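Local structure of Xaa-Pro dipeptidase (Pyrococcus horikoshii, 1WY2) at residues 9-14 / 119-124; 23-28 / 92-97; 180-185 / 195-200; 185-190 / 201-206. The protein probably hydrolyses dipeptides with a C-terminal proline and a nonpolar N-terminal residue, working as a homodimeric, two-metal peptidase of the M24B family. All blocks are in the same frame, centred on the assembly; numbering follows the deposited sequence. Where two conformers were deposited one is given.

Contact 1: residues 9-14 / 119-124; sequences KKIIEF and DVIRDM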
loop_
_atom_site.group_PDB
_atom_site.type_symbol
_atom_site.label_atom_id
_atom_site.label_comp_id
_atom_site.label_asym_id
_atom_site.label_seq_id
_atom_site.Cartn_x
_atom_site.Cartn_y
_atom_site.Cartn_z
ATOM N N LYS A 9 -19.936 12.712 -16.025
ATOM C CA LYS A 9 -21.182 12.521 -16.757
ATOM C C LYS A 9 -21.490 11.057 -17.030
ATOM O O LYS A 9 -22.652 10.656 -17.048
ATOM C CB LYS A 9 -21.156 13.329 -18.053
ATOM C CG LYS A 9 -21.402 14.806 -17.802
ATOM C CD LYS A 9 -21.039 15.666 -18.995
ATOM C CE LYS A 9 -21.371 17.123 -18.703
ATOM N NZ LYS A 9 -20.638 18.048 -19.600
ATOM N N LYS A 10 -20.454 10.250 -17.236
ATOM C CA LYS A 10 -20.671 8.828 -17.470
ATOM C C LYS A 10 -21.217 8.195 -16.201
ATOM O O LYS A 10 -22.044 7.283 -16.253
ATOM C CB LYS A 10 -19.372 8.144 -17.889
ATOM C CG LYS A 10 -18.999 8.438 -19.335
ATOM C CD LYS A 10 -17.795 7.642 -19.785
ATOM C CE LYS A 10 -17.501 7.893 -21.258
ATOM N NZ LYS A 10 -16.359 7.062 -21.736
ATOM N N ILE A 11 -20.761 8.686 -15.055
ATOM C CA ILE A 11 -21.244 8.168 -13.785
ATOM C C ILE A 11 -22.691 8.618 -13.583
ATOM O O ILE A 11 -23.523 7.849 -13.106
ATOM C CB ILE A 11 -20.357 8.652 -12.621
ATOM C CG1 ILE A 11 -18.992 7.958 -12.714
ATOM C CG2 ILE A 11 -21.022 8.339 -11.278
ATOM C CD1 ILE A 11 -17.933 8.515 -11.786
ATOM N N ILE A 12 -22.993 9.859 -13.956
ATOM C CA ILE A 12 -24.359 10.359 -13.812
ATOM C C ILE A 12 -25.313 9.533 -14.678
ATOM O O ILE A 12 -26.448 9.258 -14.275
ATOM C CB ILE A 12 -24.454 11.854 -14.204
ATOM C CG1 ILE A 12 -23.751 12.706 -13.140
ATOM C CG2 ILE A 12 -25.916 12.270 -14.355
ATOM C CD1 ILE A 12 -23.596 14.167 -13.507
ATOM N N GLU A 13 -24.857 9.135 -15.863
ATOM C CA GLU A 13 -25.682 8.323 -16.756
ATOM C C GLU A 13 -26.011 7.007 -16.059
ATOM O O GLU A 13 -27.169 6.589 -16.002
ATOM C CB GLU A 13 -24.940 8.038 -18.062
ATOM C CG GLU A 13 -25.650 7.044 -18.971
ATOM C CD GLU A 13 -24.921 6.827 -20.285
ATOM O OE1 GLU A 13 -23.725 6.471 -20.254
ATOM O OE2 GLU A 13 -25.548 7.009 -21.350
ATOM N N PHE A 14 -24.979 6.360 -15.525
ATOM C CA PHE A 14 -25.146 5.098 -14.819
ATOM C C PHE A 14 -26.112 5.283 -13.652
ATOM O O PHE A 14 -26.975 4.437 -13.413
ATOM C CB PHE A 14 -23.789 4.603 -14.311
ATOM C CG PHE A 14 -23.846 3.273 -13.609
ATOM C CD1 PHE A 14 -24.044 3.204 -12.235
ATOM C CD2 PHE A 14 -23.708 2.089 -14.326
ATOM C CE1 PHE A 14 -24.103 1.970 -11.580
ATOM C CE2 PHE A 14 -23.767 0.851 -13.681
ATOM C CZ PHE A 14 -23.964 0.795 -12.307
ATOM N N ASP A 119 -19.124 -1.251 -12.129
ATOM C CA ASP A 119 -19.269 -1.422 -13.576
ATOM C C ASP A 119 -18.917 -0.194 -14.414
ATOM O O ASP A 119 -18.266 -0.316 -15.459
ATOM C CB ASP A 119 -20.698 -1.857 -13.919
ATOM C CG ASP A 119 -20.952 -3.331 -13.639
ATOM O OD1 ASP A 119 -20.049 -4.014 -13.111
ATOM O OD2 ASP A 119 -22.065 -3.804 -13.951
ATOM N N VAL A 120 -19.358 0.985 -13.981
ATOM C CA VAL A 120 -19.069 2.190 -14.751
ATOM C C VAL A 120 -17.624 2.636 -14.563
ATOM O O VAL A 120 -16.999 3.137 -15.498
ATOM C CB VAL A 120 -20.058 3.345 -14.413
ATOM C CG1 VAL A 120 -19.885 3.810 -12.977
ATOM C CG2 VAL A 120 -19.866 4.492 -15.397
ATOM N N ILE A 121 -17.082 2.441 -13.364
ATOM C CA ILE A 121 -15.694 2.808 -13.113
ATOM C C ILE A 121 -14.827 1.910 -13.991
ATOM O O ILE A 121 -13.890 2.369 -14.644
ATOM C CB ILE A 121 -15.312 2.604 -11.630
ATOM C CG1 ILE A 121 -16.150 3.534 -10.746
ATOM C CG2 ILE A 121 -13.824 2.877 -11.431
ATOM C CD1 ILE A 121 -16.026 5.004 -11.099
ATOM N N ARG A 122 -15.158 0.623 -14.009
ATOM C CA ARG A 122 -14.430 -0.348 -14.821
ATOM C C ARG A 122 -14.517 -0.013 -16.308
ATOM O O ARG A 122 -13.510 0.027 -17.008
ATOM C CB ARG A 122 -14.997 -1.754 -14.601
ATOM C CG ARG A 122 -14.440 -2.812 -15.549
ATOM C CD ARG A 122 -15.367 -4.017 -15.591
ATOM N NE ARG A 122 -16.681 -3.644 -16.109
ATOM C CZ ARG A 122 -17.742 -4.444 -16.112
ATOM N NH1 ARG A 122 -17.651 -5.672 -15.619
ATOM N NH2 ARG A 122 -18.893 -4.017 -16.615
ATOM N N ASP A 123 -15.732 0.218 -16.792
ATOM C CA ASP A 123 -15.923 0.522 -18.202
ATOM C C ASP A 123 -15.075 1.698 -18.675
ATOM O O ASP A 123 -14.637 1.724 -19.824
ATOM C CB ASP A 123 -17.408 0.767 -18.496
ATOM C CG ASP A 123 -18.227 -0.520 -18.489
ATOM O OD1 ASP A 123 -17.642 -1.608 -18.286
ATOM O OD2 ASP A 123 -19.458 -0.448 -18.687
ATOM N N MET A 124 -14.840 2.666 -17.795
ATOM C CA MET A 124 -14.018 3.816 -18.152
ATOM C C MET A 124 -12.525 3.503 -18.079
ATOM O O MET A 124 -11.800 3.677 -19.058
ATOM C CB MET A 124 -14.313 5.005 -17.234
ATOM C CG MET A 124 -15.695 5.615 -17.411
ATOM S SD MET A 124 -15.840 7.175 -16.509
ATOM C CE MET A 124 -15.910 6.572 -14.817
#

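Contact 2: residues 23-28 / 92-97; sequences VLIAKN and GIESSL. With GOL (glycerol), chain G.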
loop_
_atom_site.group_PDB
_atom_site.type_symbol
_atom_site.label_atom_id
_atom_site.label_comp_id
_atom_site.label_asym_id
_atom_site.label_seq_id
_atom_site.Cartn_x
_atom_site.Cartn_y
_atom_site.Cartn_z
ATOM N N VAL A 23 -23.505 9.435 -5.989
ATOM C CA VAL A 23 -22.382 8.512 -5.983
ATOM C C VAL A 23 -21.222 9.068 -5.171
ATOM O O VAL A 23 -20.898 10.254 -5.252
ATOM C CB VAL A 23 -21.892 8.210 -7.418
ATOM C CG1 VAL A 23 -20.531 7.508 -7.379
ATOM C CG2 VAL A 23 -22.907 7.333 -8.127
ATOM N N LEU A 24 -20.605 8.199 -4.377
ATOM C CA LEU A 24 -19.468 8.578 -3.554
ATOM C C LEU A 24 -18.225 7.840 -4.042
ATOM O O LEU A 24 -18.230 6.615 -4.130
ATOM C CB LEU A 24 -19.731 8.213 -2.087
ATOM C CG LEU A 24 -18.563 8.427 -1.121
ATOM C CD1 LEU A 24 -18.184 9.899 -1.087
ATOM C CD2 LEU A 24 -18.952 7.943 0.272
ATOM N N ILE A 25 -17.176 8.589 -4.368
ATOM C CA ILE A 25 -15.911 8.014 -4.834
ATOM C C ILE A 25 -14.853 8.333 -3.778
ATOM O O ILE A 25 -14.606 9.505 -3.483
ATOM C CB ILE A 25 -15.480 8.633 -6.188
ATOM C CG1 ILE A 25 -16.546 8.350 -7.252
ATOM C CG2 ILE A 25 -14.129 8.061 -6.630
ATOM C CD1 ILE A 25 -16.755 6.873 -7.550
ATOM N N ALA A 26 -14.224 7.299 -3.216
ATOM C CA ALA A 26 -13.223 7.498 -2.168
ATOM C C ALA A 26 -11.860 6.834 -2.375
ATOM O O ALA A 26 -10.887 7.218 -1.726
ATOM C CB ALA A 26 -13.799 7.054 -0.830
ATOM N N LYS A 27 -11.773 5.845 -3.260
ATOM C CA LYS A 27 -10.487 5.180 -3.481
ATOM C C LYS A 27 -9.549 6.112 -4.248
ATOM O O LYS A 27 -9.920 6.666 -5.282
ATOM C CB LYS A 27 -10.684 3.869 -4.245
ATOM C CG LYS A 27 -9.524 2.892 -4.081
ATOM C CD LYS A 27 -9.760 1.584 -4.829
ATOM C CE LYS A 27 -8.639 0.585 -4.551
ATOM N NZ LYS A 27 -8.828 -0.708 -5.274
ATOM N N ASN A 28 -8.331 6.276 -3.732
ATOM C CA ASN A 28 -7.335 7.166 -4.326
ATOM C C ASN A 28 -7.209 7.154 -5.845
ATOM O O ASN A 28 -7.260 8.210 -6.484
ATOM C CB ASN A 28 -5.962 6.908 -3.705
ATOM C CG ASN A 28 -5.965 7.092 -2.205
ATOM O OD1 ASN A 28 -6.539 8.052 -1.689
ATOM N ND2 ASN A 28 -5.318 6.177 -1.493
ATOM N N GLY A 92 -24.547 5.323 -4.579
ATOM C CA GLY A 92 -23.702 4.420 -5.343
ATOM C C GLY A 92 -22.310 4.446 -4.739
ATOM O O GLY A 92 -21.776 5.525 -4.480
ATOM N N ILE A 93 -21.720 3.275 -4.511
ATOM C CA ILE A 93 -20.390 3.203 -3.908
ATOM C C ILE A 93 -19.458 2.196 -4.577
ATOM O O ILE A 93 -19.898 1.311 -5.311
ATOM C CB ILE A 93 -20.470 2.839 -2.400
ATOM C CG1 ILE A 93 -21.148 1.477 -2.222
ATOM C CG2 ILE A 93 -21.239 3.918 -1.638
ATOM C CD1 ILE A 93 -21.029 0.920 -0.804
ATOM N N GLU A 94 -18.162 2.351 -4.316
ATOM C CA GLU A 94 -17.141 1.460 -4.866
ATOM C C GLU A 94 -17.121 0.152 -4.079
ATOM O O GLU A 94 -17.432 0.130 -2.889
ATOM C CB GLU A 94 -15.762 2.104 -4.757
ATOM C CG GLU A 94 -15.618 3.436 -5.464
ATOM C CD GLU A 94 -14.590 4.320 -4.790
ATOM O OE1 GLU A 94 -14.781 4.645 -3.595
ATOM O OE2 GLU A 94 -13.593 4.690 -5.443
ATOM N N SER A 95 -16.735 -0.930 -4.741
ATOM C CA SER A 95 -16.677 -2.230 -4.083
ATOM C C SER A 95 -15.582 -2.262 -3.022
ATOM O O SER A 95 -15.509 -3.198 -2.225
ATOM C CB SER A 95 -16.427 -3.328 -5.115
ATOM O OG SER A 95 -17.518 -3.432 -6.014
ATOM N N SER A 96 -14.743 -1.232 -3.009
ATOM C CA SER A 96 -13.645 -1.142 -2.054
ATOM C C SER A 96 -13.995 -0.386 -0.770
ATOM O O SER A 96 -13.211 -0.381 0.177
ATOM C CB SER A 96 -12.445 -0.465 -2.717
ATOM O OG SER A 96 -12.815 0.794 -3.260
ATOM N N LEU A 97 -15.163 0.248 -0.734
ATOM C CA LEU A 97 -15.553 1.012 0.451
ATOM C C LEU A 97 -15.658 0.087 1.661
ATOM O O LEU A 97 -16.393 -0.898 1.638
ATOM C CB LEU A 97 -16.883 1.729 0.215
ATOM C CG LEU A 97 -17.073 2.978 1.081
ATOM C CD1 LEU A 97 -15.984 3.993 0.747
ATOM C CD2 LEU A 97 -18.455 3.571 0.843
HETATM C C1 GOL G . -12.743 -1.114 -6.836
HETATM O O1 GOL G . -11.545 -1.153 -6.073
HETATM C C2 GOL G . -13.025 0.290 -7.367
HETATM O O2 GOL G . -11.937 0.722 -8.192
HETATM C C3 GOL G . -14.317 0.300 -8.186
HETATM O O3 GOL G . -15.432 -0.122 -7.418
HETATM O O HOH W 1 -17.324 4.515 -2.741
#

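Contact 3: residues 180-185 / 195-200; sequences AFDTII and HGVASD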
loop_
_atom_site.group_PDB
_atom_site.type_symbol
_atom_site.label_atom_id
_atom_site.label_comp_id
_atom_site.label_asym_id
_atom_site.label_seq_id
_atom_site.Cartn_x
_atom_site.Cartn_y
_atom_site.Cartn_z
ATOM N N ALA A 180 6.407 0.006 -8.489
ATOM C CA ALA A 180 4.971 -0.250 -8.599
ATOM C C ALA A 180 4.514 -1.265 -7.554
ATOM O O ALA A 180 3.335 -1.322 -7.194
ATOM C CB ALA A 180 4.635 -0.754 -10.002
ATOM N N PHE A 181 5.463 -2.063 -7.078
ATOM C CA PHE A 181 5.200 -3.084 -6.072
ATOM C C PHE A 181 6.546 -3.587 -5.560
ATOM O O PHE A 181 7.579 -3.287 -6.149
ATOM C CB PHE A 181 4.386 -4.227 -6.689
ATOM C CG PHE A 181 4.994 -4.806 -7.938
ATOM C CD1 PHE A 181 5.959 -5.804 -7.860
ATOM C CD2 PHE A 181 4.601 -4.349 -9.193
ATOM C CE1 PHE A 181 6.523 -6.341 -9.013
ATOM C CE2 PHE A 181 5.162 -4.879 -10.358
ATOM C CZ PHE A 181 6.122 -5.877 -10.268
ATOM N N ASP A 182 6.534 -4.337 -4.460
ATOM C CA ASP A 182 7.770 -4.864 -3.881
ATOM C C ASP A 182 8.528 -5.723 -4.893
ATOM O O ASP A 182 8.044 -6.768 -5.325
ATOM C CB ASP A 182 7.453 -5.679 -2.622
ATOM C CG ASP A 182 7.060 -4.804 -1.443
ATOM O OD1 ASP A 182 6.203 -3.912 -1.615
ATOM O OD2 ASP A 182 7.606 -5.014 -0.339
ATOM N N THR A 183 9.727 -5.277 -5.252
ATOM C CA THR A 183 10.549 -5.971 -6.238
ATOM C C THR A 183 10.860 -7.414 -5.892
ATOM O O THR A 183 11.295 -7.729 -4.782
ATOM C CB THR A 183 11.876 -5.226 -6.472
ATOM O OG1 THR A 183 11.596 -3.925 -7.002
ATOM C CG2 THR A 183 12.758 -5.988 -7.456
ATOM N N ILE A 184 10.640 -8.284 -6.872
ATOM C CA ILE A 184 10.898 -9.702 -6.716
ATOM C C ILE A 184 12.208 -10.082 -7.390
ATOM O O ILE A 184 12.373 -9.882 -8.587
ATOM C CB ILE A 184 9.753 -10.537 -7.341
ATOM C CG1 ILE A 184 8.499 -10.411 -6.477
ATOM C CG2 ILE A 184 10.175 -12.002 -7.487
ATOM C CD1 ILE A 184 7.239 -10.902 -7.151
ATOM N N ILE A 185 13.147 -10.583 -6.592
ATOM C CA ILE A 185 14.429 -11.074 -7.084
ATOM C C ILE A 185 14.478 -12.413 -6.361
ATOM O O ILE A 185 14.897 -12.485 -5.204
ATOM C CB ILE A 185 15.633 -10.215 -6.628
ATOM C CG1 ILE A 185 15.487 -8.768 -7.117
ATOM C CG2 ILE A 185 16.925 -10.822 -7.177
ATOM C CD1 ILE A 185 15.494 -8.610 -8.626
ATOM N N HIS A 195 5.617 -15.111 -5.756
ATOM C CA HIS A 195 5.798 -13.790 -5.156
ATOM C C HIS A 195 6.981 -13.736 -4.190
ATOM O O HIS A 195 6.886 -13.151 -3.112
ATOM C CB HIS A 195 4.517 -13.361 -4.436
ATOM C CG HIS A 195 3.402 -12.991 -5.363
ATOM N ND1 HIS A 195 2.104 -12.813 -4.935
ATOM C CD2 HIS A 195 3.393 -12.754 -6.697
ATOM C CE1 HIS A 195 1.344 -12.481 -5.964
ATOM N NE2 HIS A 195 2.103 -12.439 -7.045
ATOM N N GLY A 196 8.100 -14.337 -4.593
ATOM C CA GLY A 196 9.284 -14.349 -3.753
ATOM C C GLY A 196 10.018 -13.021 -3.709
ATOM O O GLY A 196 11.063 -12.858 -4.337
ATOM N N VAL A 197 9.471 -12.066 -2.963
ATOM C CA VAL A 197 10.085 -10.752 -2.836
ATOM C C VAL A 197 11.558 -10.896 -2.448
ATOM O O VAL A 197 11.920 -11.783 -1.669
ATOM C CB VAL A 197 9.336 -9.904 -1.785
ATOM C CG1 VAL A 197 10.049 -8.575 -1.567
ATOM C CG2 VAL A 197 7.909 -9.657 -2.257
ATOM N N ALA A 198 12.404 -10.034 -3.003
ATOM C CA ALA A 198 13.841 -10.072 -2.733
ATOM C C ALA A 198 14.125 -10.258 -1.244
ATOM O O ALA A 198 13.554 -9.556 -0.408
ATOM C CB ALA A 198 14.498 -8.793 -3.238
ATOM N N SER A 199 15.018 -11.192 -0.924
ATOM C CA SER A 199 15.357 -11.486 0.468
ATOM C C SER A 199 16.856 -11.392 0.756
ATOM O O SER A 199 17.632 -10.896 -0.059
ATOM C CB SER A 199 14.863 -12.887 0.836
ATOM O OG SER A 199 15.668 -13.886 0.229
ATOM N N ASP A 200 17.259 -11.877 1.926
ATOM C CA ASP A 200 18.666 -11.838 2.308
ATOM C C ASP A 200 19.476 -12.970 1.687
ATOM O O ASP A 200 20.699 -13.013 1.823
ATOM C CB ASP A 200 18.802 -11.875 3.832
ATOM C CG ASP A 200 18.315 -10.602 4.485
ATOM O OD1 ASP A 200 18.816 -9.519 4.113
ATOM O OD2 ASP A 200 17.434 -10.679 5.366
#

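Contact 4: residues 185-190 / 201-206; sequences IASGYR and KRIERG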
loop_
_atom_site.group_PDB
_atom_site.type_symbol
_atom_site.label_atom_id
_atom_site.label_comp_id
_atom_site.label_asym_id
_atom_site.label_seq_id
_atom_site.Cartn_x
_atom_site.Cartn_y
_atom_site.Cartn_z
ATOM N N ILE A 185 13.147 -10.583 -6.592
ATOM C CA ILE A 185 14.429 -11.074 -7.084
ATOM C C ILE A 185 14.478 -12.413 -6.361
ATOM O O ILE A 185 14.897 -12.485 -5.204
ATOM C CB ILE A 185 15.633 -10.215 -6.628
ATOM C CG1 ILE A 185 15.487 -8.768 -7.117
ATOM C CG2 ILE A 185 16.925 -10.822 -7.177
ATOM C CD1 ILE A 185 15.494 -8.610 -8.626
ATOM N N ALA A 186 14.016 -13.462 -7.038
ATOM C CA ALA A 186 13.947 -14.801 -6.456
ATOM C C ALA A 186 14.925 -15.761 -7.120
ATOM O O ALA A 186 14.740 -16.151 -8.276
ATOM C CB ALA A 186 12.519 -15.330 -6.579
ATOM N N SER A 187 15.951 -16.158 -6.371
ATOM C CA SER A 187 16.988 -17.040 -6.899
ATOM C C SER A 187 16.971 -18.453 -6.328
ATOM O O SER A 187 16.561 -18.672 -5.189
ATOM C CB SER A 187 18.365 -16.419 -6.649
ATOM O OG SER A 187 18.635 -16.323 -5.257
ATOM N N GLY A 188 17.431 -19.406 -7.134
ATOM C CA GLY A 188 17.473 -20.790 -6.697
ATOM C C GLY A 188 16.106 -21.309 -6.304
ATOM O O GLY A 188 15.124 -21.093 -7.018
ATOM N N TYR A 189 16.028 -21.983 -5.162
ATOM C CA TYR A 189 14.755 -22.526 -4.711
ATOM C C TYR A 189 13.691 -21.439 -4.563
ATOM O O TYR A 189 12.499 -21.728 -4.624
ATOM C CB TYR A 189 14.918 -23.272 -3.378
ATOM C CG TYR A 189 15.188 -22.378 -2.189
ATOM C CD1 TYR A 189 16.469 -21.897 -1.927
ATOM C CD2 TYR A 189 14.153 -21.992 -1.341
ATOM C CE1 TYR A 189 16.711 -21.052 -0.845
ATOM C CE2 TYR A 189 14.382 -21.146 -0.260
ATOM C CZ TYR A 189 15.662 -20.680 -0.018
ATOM O OH TYR A 189 15.889 -19.836 1.046
ATOM N N ARG A 190 14.113 -20.190 -4.377
ATOM C CA ARG A 190 13.151 -19.102 -4.221
ATOM C C ARG A 190 12.436 -18.765 -5.523
ATOM O O ARG A 190 11.355 -18.181 -5.501
ATOM C CB ARG A 190 13.820 -17.839 -3.663
ATOM C CG ARG A 190 14.423 -18.019 -2.274
ATOM C CD ARG A 190 14.642 -16.685 -1.560
ATOM N NE ARG A 190 13.387 -16.099 -1.087
ATOM C CZ ARG A 190 12.781 -15.052 -1.641
ATOM N NH1 ARG A 190 13.309 -14.452 -2.700
ATOM N NH2 ARG A 190 11.637 -14.611 -1.134
ATOM N N LYS A 201 18.795 -13.884 1.003
ATOM C CA LYS A 201 19.472 -15.002 0.360
ATOM C C LYS A 201 20.491 -14.496 -0.648
ATOM O O LYS A 201 20.233 -13.536 -1.371
ATOM C CB LYS A 201 18.470 -15.901 -0.370
ATOM C CG LYS A 201 19.130 -17.030 -1.163
ATOM C CD LYS A 201 18.112 -17.836 -1.962
ATOM C CE LYS A 201 18.773 -18.987 -2.708
ATOM N NZ LYS A 201 19.811 -18.539 -3.678
ATOM N N ARG A 202 21.652 -15.138 -0.694
ATOM C CA ARG A 202 22.667 -14.742 -1.652
ATOM C C ARG A 202 22.553 -15.627 -2.883
ATOM O O ARG A 202 22.308 -16.830 -2.785
ATOM C CB ARG A 202 24.066 -14.834 -1.038
ATOM C CG ARG A 202 24.342 -13.702 -0.052
ATOM C CD ARG A 202 25.763 -13.713 0.485
ATOM N NE ARG A 202 25.976 -12.617 1.430
ATOM C CZ ARG A 202 26.087 -11.335 1.090
ATOM N NH1 ARG A 202 26.014 -10.969 -0.183
ATOM N NH2 ARG A 202 26.267 -10.415 2.028
ATOM N N ILE A 203 22.712 -15.011 -4.046
ATOM C CA ILE A 203 22.622 -15.712 -5.319
ATOM C C ILE A 203 23.831 -16.625 -5.544
ATOM O O ILE A 203 24.962 -16.257 -5.233
ATOM C CB ILE A 203 22.503 -14.679 -6.461
ATOM C CG1 ILE A 203 21.236 -13.844 -6.242
ATOM C CG2 ILE A 203 22.473 -15.376 -7.817
ATOM C CD1 ILE A 203 21.115 -12.639 -7.148
ATOM N N GLU A 204 23.587 -17.817 -6.080
ATOM C CA GLU A 204 24.666 -18.774 -6.336
ATOM C C GLU A 204 24.740 -19.107 -7.818
ATOM O O GLU A 204 23.743 -18.996 -8.534
ATOM C CB GLU A 204 24.435 -20.073 -5.557
ATOM C CG GLU A 204 24.108 -19.895 -4.083
ATOM C CD GLU A 204 23.996 -21.222 -3.355
ATOM O OE1 GLU A 204 25.048 -21.818 -3.036
ATOM O OE2 GLU A 204 22.858 -21.676 -3.113
ATOM N N ARG A 205 25.915 -19.521 -8.285
ATOM C CA ARG A 205 26.057 -19.879 -9.691
ATOM C C ARG A 205 25.179 -21.096 -9.967
ATOM O O ARG A 205 25.114 -22.020 -9.155
ATOM C CB ARG A 205 27.522 -20.186 -10.036
ATOM C CG ARG A 205 27.734 -20.583 -11.495
ATOM C CD ARG A 205 29.206 -20.591 -11.875
ATOM N NE ARG A 205 29.732 -19.243 -12.078
ATOM C CZ ARG A 205 29.548 -18.525 -13.184
ATOM N NH1 ARG A 205 28.853 -19.025 -14.194
ATOM N NH2 ARG A 205 30.060 -17.306 -13.281
ATOM N N GLY A 206 24.499 -21.082 -11.109
ATOM C CA GLY A 206 23.617 -22.178 -11.468
ATOM C C GLY A 206 22.183 -21.888 -11.054
ATOM O O GLY A 206 21.273 -22.667 -11.324
#

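Contact 1: residues 9-14 / 119-124
Apolar packing makes nearly all of this contact, and Val120 sits in the middle of it. Its side chain points at helix 6-17 and wedges between Lys10 and Phe14. The CG1 methyl takes the crowded position between backbone N and carbonyl carbon (chi1 66°), which puts it over one face of the Phe14 ring, 4.0 Å from Phe14 CG and displaced toward the rim. The other methyl, CG2, rests on the helix backbone, 3.6 Å from Lys10 O. Phe14 CG is anti to its own backbone N, so the ring swings across to Val120 and on to Asp119, whose CB lies 4.1 Å from Phe14 CE2.

Deeper in, Ile11 CD1 meets Ile121 CD1 at 4.1 Å, the two chains crossing obliquely. Met124 bends at its last torsion (chi3 -73°), and its CE methyl thereby reaches Ile11 CG1 at 4.0 Å. Helices 6-17 and 118-125 both belong to the creatinase/prolidase N-terminal domain; segments 9-14 and 119-124 run at 143°, closer to antiparallel, their axes approaching to 9.9 Å. Ile11 and Ile121 also press on strand 22-25 of the mixed sheet, through Val23 and Ile25.

At the more exposed margin the extended Lys10 chain slides past Met124 in the opposite direction, CD 3.8 Å from Met124 CG. Asp119, Arg122 and Asp123 form a salt-bridge network within their helix, Arg122 NE (3.1 Å) and NH2 both meeting Asp123 OD1.

Contact 2: residues 23-28 / 92-97
Backbone pairing comes first: Val23 and Gly92 bridge two parallel strands, and Leu24 N donates to Gly92 O at 2.9 Å, almost straight along the C=O axis. The lack of a side chain at Gly92 matters, because a CB there would run into Val23 CG2.

Past this point the strands part, and the carboxylate of Glu94 takes over as acceptor for the backbone of 23-28. With CG beside its own backbone N and the chain extended beyond, the group reaches two successive amides. Ala26 N meets OE1 from above the carboxylate plane at 2.7 Å; Lys27 N reaches the syn lone pair of OE2 at 3.1 Å and adds a weak bond to OE1. One water links the segments, donating to Leu24 O and Glu94 OE1 and accepting from Glu94 N. OE2 has a further donor in Asn30. An alanine here would remove the acceptor of both amides and would probably loosen the backbone at Ala26 and Lys27, just before helix 28-35.

The Ile25 CG2 methyl lies 3.6 Å from Glu94 OE2, the two side chains crossing at about a right angle; the apolar pair is Ala26 CB with Leu97 CD1, 4.1 Å. The Lys27 chain runs out extended along Ser96 OG; its NZ pairs with Glu292 and also donates to O1 of a glycerol, probably from the crystallisation liquor, at 2.9 Å. Ser95 and Leu97 bond to the second subunit.

The contact lies at the C-terminal ends of adjacent parallel strands, 22-25 and 90-93, the latter next to outermost strand 113-116, in the mixed sheet of the creatinase/prolidase N-terminal domain.

Contact 3: residues 180-185 / 195-200
Beside the two-metal centre of the M24 catalytic domain, which has the pita-bread fold, the loop 195-200 lies against residues 182-185, which lead into and form part of strand 184-187. Ile184 pairs through its backbone with the metal ligand Asp212, and its side chain lies about 6 Å from a zinc ion. One straight hydrogen bond joins the segments: Ala198 N donates to Thr183 O at 3.1 Å, in the carbonyl plane.

Ile184 makes the largest contribution. Its CG1 is anti to the carbonyl carbon (chi1 -71°), and the chain then runs extended to CD1, which reaches the backbone of His195, 3.8 Å from CA, and comes obliquely to the His195 imidazole. The other branch, CG2, comes within 3.4 Å of Gly196 O. An alanine here would take away both branches and would likely let the inverse gamma turn centred on Gly196 shift beside the metal site. That turn is closed by Val197 N donating to His195 O at 2.8 Å. His195 is tied to the dimer partner, its ND1 bonding to Glu60 of the second subunit.

Both Val197 methyls touch Asp182 CB, and CG1 also lies 3.6 Å from Thr183 O. The carboxylate of Asp182 pairs with Lys178 of the second subunit, so the dimer partner meets both segments. Ile185 N is buried here without a polar partner in the model. Further along, the Ala198 methyl packs against Ile185, Ala198 CB to Ile185 CB 3.8 Å.

Contact 4: residues 185-190 / 201-206
Lys201 lies across the end of the strand, and three side chains of 185-190 are arranged along it. Its CG is anti to the backbone N (chi1 175°), and the chain runs extended as far as CE before bending at chi4 (-60°). That last turn brings NZ back to Ser187, where it donates to OG at 3.0 Å, and to Arg202 O, which it meets from above the carbonyl plane at 3.2 Å. Asp207 pairs with the same ammonium group. With an acid and two neutral oxygens around it, the amine probably stays charged.

The methylenes lie along the adjoining side chains of Tyr189 and Arg190. Tyr189 CE1 comes to 3.5 Å from Lys201 CE, the ring and the lysine chain sliding past each other in opposite directions. Arg190 passes it the same way, its CD 3.7 Å from Lys201 CD, while its CG sits over one face of the Tyr189 ring near the rim. Arg190 is bent at chi3 (74°), and its guanidinium turns back so that Ile185 O lies in its plane at the edge; NH1 pairs with Glu160.

Ser187 OG, in the crowded position between backbone N and carbonyl carbon, also packs 3.7 Å from Ile203 CG1 and is bonded to Glu160.

In the pita-bread M24 domain, this is the connection between strands 184-187 and 208-217. Loop 201-206 lies beside the end of strand 184-187 and near the start of helix 160-173, where Glu160 meets Ser187, Arg190 and the backbone of Lys201; strand 184-187 pairs in the sheet with strand 208-217, through Ala186 with Val210 and Gly188 with Leu208.

How the contacts relate
Along the chain, contact 2 is nested within the loop closed by contact 1; both belong to the N-terminal domain, with centres 12 Å apart. Helix 6-17 leads straight into strand 22-25, and the helix pair of contact 1 packs on one face of the sheet that holds contact 2. Contacts 3 and 4 come later, in the M24 catalytic domain, their centres also 12 Å apart. Their segments alternate along the chain, share Ile185 and strand 184-187, and are joined by Arg190 NH1 with Gly196 O. Contacts 1 and 4 have centres 46 Å apart. Contacts 2 and 3 both touch the second subunit, so each domain takes part in the dimer.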